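Local coordinates for protein chlorella virus DNA ligase-adenylate (Chlorella virus, PDB 1FVI) that probably seals nicks in DNA as an ATP-dependent ligase, passing through an intermediate in which AMP is attached covalently to the enzyme, at residues Tyr94-Asp102 / Arg111-Ile119. The protein carries 1 engineered substitution. Sequence-based numbering, arbitrary orientation.
Sequences YYWFDYVTD and RVEDMKNYI. With AMP (adenosine monophosphate), chain C.
With CG anti to the backbone N (chi1 165°) and chi2 extended (174°), Met115 lays CG and SD across one face of the Trp96 indole, which chi1 of -174° swings out from strand 92-99 toward helix 108-121. Met115 CG stands 3.6 Å from the centroid of the six-membered ring of Trp96, a CH-pi contact almost on the ring normal, while SD makes a Met-aromatic contact with the five-membered ring. Ile119 CG1 adds to this packing at Trp96 CZ3, 3.7 Å away, and Tyr118 CD2 meets the indole edge at CH2. The edge of the Tyr99 ring faces the helix backbone, CD2 lying 3.6 Å from Met115 N.

Beside this apolar patch Arg111 grips Asp98 side-on: NE donates to OD1 (3.1 Å) and NH2 to OD2 (3.0 Å), the latter onto the syn lone pair. Tyr99 N also donates to Asp98 OD1 (2.8 Å), and Arg165 forms a second salt bridge with Asp98 OD2; Lys106 O and Gly169 O accept from Arg111 NH1. On its other face the strand sends Phe97 over the adenine of AMP. The buried carboxylate, paired with two arginines, is probably held ionised, and it ties the strand and helix of this beta-alpha-beta unit to strand 162-165.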
loop_
_atom_site.group_PDB
_atom_site.type_symbol
_atom_site.label_atom_id
_atom_site.label_comp_id
_atom_site.label_asym_id
_atom_site.label_seq_id
_atom_site.Cartn_x
_atom_site.Cartn_y
_atom_site.Cartn_z
ATOM N N TYR A 94 -8.047 3.125 -7.425
ATOM C CA TYR A 94 -7.472 4.428 -7.157
ATOM C C TYR A 94 -7.506 4.619 -5.653
ATOM O O TYR A 94 -8.585 4.696 -5.051
ATOM C CB TYR A 94 -8.241 5.547 -7.858
ATOM C CG TYR A 94 -7.664 6.912 -7.566
ATOM C CD1 TYR A 94 -6.559 7.392 -8.269
ATOM C CD2 TYR A 94 -8.234 7.733 -6.590
ATOM C CE1 TYR A 94 -6.034 8.667 -8.013
ATOM C CE2 TYR A 94 -7.720 9.012 -6.322
ATOM C CZ TYR A 94 -6.630 9.465 -7.042
ATOM O OH TYR A 94 -6.168 10.730 -6.816
ATOM N N TYR A 95 -6.322 4.585 -5.044
ATOM C CA TYR A 95 -6.193 4.781 -3.608
ATOM C C TYR A 95 -6.147 6.297 -3.410
ATOM O O TYR A 95 -5.165 6.952 -3.784
ATOM C CB TYR A 95 -4.900 4.138 -3.099
ATOM C CG TYR A 95 -4.869 2.619 -3.169
ATOM C CD1 TYR A 95 -4.358 1.965 -4.290
ATOM C CD2 TYR A 95 -5.317 1.837 -2.092
ATOM C CE1 TYR A 95 -4.286 0.565 -4.343
ATOM C CE2 TYR A 95 -5.246 0.440 -2.132
ATOM C CZ TYR A 95 -4.726 -0.185 -3.265
ATOM O OH TYR A 95 -4.629 -1.557 -3.318
ATOM N N TRP A 96 -7.234 6.837 -2.868
ATOM C CA TRP A 96 -7.390 8.275 -2.646
ATOM C C TRP A 96 -6.901 8.619 -1.264
ATOM O O TRP A 96 -7.578 8.339 -0.282
ATOM C CB TRP A 96 -8.873 8.614 -2.795
ATOM C CG TRP A 96 -9.256 10.081 -2.755
ATOM C CD1 TRP A 96 -8.428 11.157 -2.850
ATOM C CD2 TRP A 96 -10.583 10.606 -2.559
ATOM N NE1 TRP A 96 -9.152 12.321 -2.710
ATOM C CE2 TRP A 96 -10.474 12.013 -2.528
ATOM C CE3 TRP A 96 -11.851 10.018 -2.396
ATOM C CZ2 TRP A 96 -11.583 12.851 -2.335
ATOM C CZ3 TRP A 96 -12.957 10.853 -2.207
ATOM C CH2 TRP A 96 -12.808 12.257 -2.177
ATOM N N PHE A 97 -5.720 9.224 -1.180
ATOM C CA PHE A 97 -5.157 9.553 0.123
ATOM C C PHE A 97 -5.158 11.013 0.582
ATOM O O PHE A 97 -4.849 11.289 1.748
ATOM C CB PHE A 97 -3.767 8.917 0.294
ATOM C CG PHE A 97 -2.781 9.271 -0.787
ATOM C CD1 PHE A 97 -2.362 10.603 -0.975
ATOM C CD2 PHE A 97 -2.181 8.266 -1.540
ATOM C CE1 PHE A 97 -1.354 10.923 -1.889
ATOM C CE2 PHE A 97 -1.166 8.566 -2.463
ATOM C CZ PHE A 97 -0.746 9.897 -2.640
ATOM N N ASP A 98 -5.487 11.942 -0.320
ATOM C CA ASP A 98 -5.538 13.352 0.044
ATOM C C ASP A 98 -6.574 14.114 -0.770
ATOM O O ASP A 98 -6.989 13.671 -1.838
ATOM C CB ASP A 98 -4.157 14.016 -0.052
ATOM C CG ASP A 98 -3.945 15.085 1.015
ATOM O OD1 ASP A 98 -4.914 15.472 1.706
ATOM O OD2 ASP A 98 -2.793 15.546 1.165
ATOM N N TYR A 99 -6.960 15.273 -0.248
ATOM C CA TYR A 99 -7.983 16.130 -0.841
ATOM C C TYR A 99 -7.731 17.567 -0.418
ATOM O O TYR A 99 -7.964 17.910 0.747
ATOM C CB TYR A 99 -9.350 15.711 -0.277
ATOM C CG TYR A 99 -10.548 16.423 -0.863
ATOM C CD1 TYR A 99 -10.497 16.989 -2.142
ATOM C CD2 TYR A 99 -11.763 16.450 -0.175
ATOM C CE1 TYR A 99 -11.626 17.551 -2.726
ATOM C CE2 TYR A 99 -12.900 17.006 -0.750
ATOM C CZ TYR A 99 -12.822 17.550 -2.028
ATOM O OH TYR A 99 -13.947 18.066 -2.625
ATOM N N VAL A 100 -7.290 18.414 -1.343
ATOM C CA VAL A 100 -7.058 19.797 -0.959
ATOM C C VAL A 100 -8.314 20.655 -0.845
ATOM O O VAL A 100 -8.416 21.405 0.112
ATOM C CB VAL A 100 -5.931 20.486 -1.769
ATOM C CG1 VAL A 100 -5.897 22.018 -1.497
ATOM C CG2 VAL A 100 -4.599 19.907 -1.339
ATOM N N THR A 101 -9.281 20.530 -1.757
ATOM C CA THR A 101 -10.521 21.331 -1.674
ATOM C C THR A 101 -10.244 22.797 -2.048
ATOM O O THR A 101 -10.684 23.270 -3.091
ATOM C CB THR A 101 -11.206 21.204 -0.240
ATOM O OG1 THR A 101 -12.128 20.111 -0.233
ATOM C CG2 THR A 101 -11.941 22.461 0.185
ATOM N N ASP A 102 -9.480 23.497 -1.217
ATOM C CA ASP A 102 -9.136 24.885 -1.472
ATOM C C ASP A 102 -7.787 25.202 -0.850
ATOM O O ASP A 102 -6.751 25.148 -1.516
ATOM C CB ASP A 102 -10.221 25.820 -0.893
ATOM C CG ASP A 102 -9.760 27.279 -0.774
ATOM O OD1 ASP A 102 -9.995 27.892 0.287
ATOM O OD2 ASP A 102 -9.150 27.812 -1.725
ATOM N N ARG A 111 -8.192 17.665 6.048
ATOM C CA ARG A 111 -8.396 17.387 4.627
ATOM C C ARG A 111 -8.921 15.952 4.501
ATOM O O ARG A 111 -9.746 15.667 3.649
ATOM C CB ARG A 111 -7.089 17.567 3.836
ATOM C CG ARG A 111 -6.482 18.978 3.958
ATOM C CD ARG A 111 -5.421 19.274 2.900
ATOM N NE ARG A 111 -4.349 18.285 2.850
ATOM C CZ ARG A 111 -3.244 18.318 3.591
ATOM N NH1 ARG A 111 -3.040 19.299 4.458
ATOM N NH2 ARG A 111 -2.342 17.353 3.474
ATOM N N VAL A 112 -8.443 15.056 5.362
ATOM C CA VAL A 112 -8.891 13.671 5.353
ATOM C C VAL A 112 -10.376 13.629 5.704
ATOM O O VAL A 112 -11.137 12.865 5.106
ATOM C CB VAL A 112 -8.093 12.806 6.353
ATOM C CG1 VAL A 112 -8.735 11.428 6.501
ATOM C CG2 VAL A 112 -6.660 12.663 5.883
ATOM N N GLU A 113 -10.784 14.466 6.658
ATOM C CA GLU A 113 -12.180 14.548 7.066
ATOM C C GLU A 113 -13.039 15.085 5.923
ATOM O O GLU A 113 -14.203 14.718 5.789
ATOM C CB GLU A 113 -12.313 15.441 8.289
ATOM C CG GLU A 113 -13.701 15.453 8.887
ATOM C CD GLU A 113 -14.139 14.098 9.399
ATOM O OE1 GLU A 113 -15.366 13.856 9.392
ATOM O OE2 GLU A 113 -13.273 13.286 9.815
ATOM N N ASP A 114 -12.464 15.971 5.113
ATOM C CA ASP A 114 -13.163 16.503 3.944
ATOM C C ASP A 114 -13.461 15.341 2.975
ATOM O O ASP A 114 -14.573 15.224 2.442
ATOM C CB ASP A 114 -12.301 17.539 3.207
ATOM C CG ASP A 114 -12.334 18.914 3.851
ATOM O OD1 ASP A 114 -13.219 19.200 4.690
ATOM O OD2 ASP A 114 -11.462 19.728 3.494
ATOM N N MET A 115 -12.448 14.507 2.733
ATOM C CA MET A 115 -12.574 13.345 1.849
ATOM C C MET A 115 -13.653 12.433 2.395
ATOM O O MET A 115 -14.520 11.979 1.653
ATOM C CB MET A 115 -11.241 12.576 1.765
ATOM C CG MET A 115 -11.337 11.150 1.170
ATOM S SD MET A 115 -9.723 10.300 0.912
ATOM C CE MET A 115 -9.171 10.038 2.620
ATOM N N LYS A 116 -13.615 12.192 3.702
ATOM C CA LYS A 116 -14.591 11.316 4.340
ATOM C C LYS A 116 -16.013 11.816 4.144
ATOM O O LYS A 116 -16.901 11.041 3.746
ATOM C CB LYS A 116 -14.288 11.158 5.832
ATOM C CG LYS A 116 -13.077 10.303 6.126
ATOM C CD LYS A 116 -12.842 10.180 7.618
ATOM C CE LYS A 116 -13.988 9.440 8.294
ATOM N NZ LYS A 116 -13.815 9.360 9.770
ATOM N N ASN A 117 -16.205 13.115 4.388
ATOM C CA ASN A 117 -17.511 13.745 4.247
ATOM C C ASN A 117 -17.995 13.757 2.811
ATOM O O ASN A 117 -19.175 13.501 2.552
ATOM C CB ASN A 117 -17.518 15.154 4.828
ATOM C CG ASN A 117 -17.573 15.151 6.345
ATOM O OD1 ASN A 117 -16.664 15.649 7.012
ATOM N ND2 ASN A 117 -18.640 14.575 6.900
ATOM N N TYR A 118 -17.083 13.994 1.874
ATOM C CA TYR A 118 -17.463 14.008 0.470
ATOM C C TYR A 118 -18.049 12.640 0.133
ATOM O O TYR A 118 -19.102 12.557 -0.502
ATOM C CB TYR A 118 -16.258 14.323 -0.424
ATOM C CG TYR A 118 -16.601 14.411 -1.884
ATOM C CD1 TYR A 118 -16.952 15.631 -2.461
ATOM C CD2 TYR A 118 -16.616 13.273 -2.684
ATOM C CE1 TYR A 118 -17.312 15.714 -3.799
ATOM C CE2 TYR A 118 -16.972 13.338 -4.022
ATOM C CZ TYR A 118 -17.320 14.561 -4.574
ATOM O OH TYR A 118 -17.661 14.633 -5.900
ATOM N N ILE A 119 -17.392 11.579 0.614
ATOM C CA ILE A 119 -17.834 10.197 0.373
ATOM C C ILE A 119 -19.206 9.917 1.000
ATOM O O ILE A 119 -19.995 9.137 0.474
ATOM C CB ILE A 119 -16.775 9.179 0.879
ATOM C CG1 ILE A 119 -15.514 9.301 0.021
ATOM C CG2 ILE A 119 -17.319 7.731 0.833
ATOM C CD1 ILE A 119 -14.276 8.695 0.640
HETATM P P AMP C . 8.976 4.675 -2.522
HETATM O O1P AMP C . 10.336 5.138 -2.252
HETATM O O3P AMP C . 9.148 4.229 -4.033
HETATM O "O5'" AMP C . 8.042 5.849 -2.645
HETATM C "C5'" AMP C . 6.614 5.636 -3.090
HETATM C "C4'" AMP C . 6.040 6.827 -3.824
HETATM O "O4'" AMP C . 4.620 6.660 -3.805
HETATM C "C3'" AMP C . 6.335 8.184 -3.144
HETATM O "O3'" AMP C . 6.600 9.253 -4.053
HETATM C "C2'" AMP C . 5.079 8.521 -2.417
HETATM O "O2'" AMP C . 4.901 9.932 -2.370
HETATM C "C1'" AMP C . 3.983 7.737 -3.161
HETATM N N9 AMP C . 3.007 7.201 -2.231
HETATM C C8 AMP C . 2.597 5.886 -2.211
HETATM N N7 AMP C . 1.720 5.696 -1.268
HETATM C C5 AMP C . 1.524 6.911 -0.626
HETATM C C6 AMP C . 0.714 7.319 0.444
HETATM N N6 AMP C . -0.108 6.470 1.104
HETATM N N1 AMP C . 0.797 8.615 0.794
HETATM C C2 AMP C . 1.600 9.432 0.149
HETATM N N3 AMP C . 2.419 9.186 -0.877
HETATM C C4 AMP C . 2.359 7.876 -1.256
HETATM O O HOH W 1 -9.113 19.880 1.991
#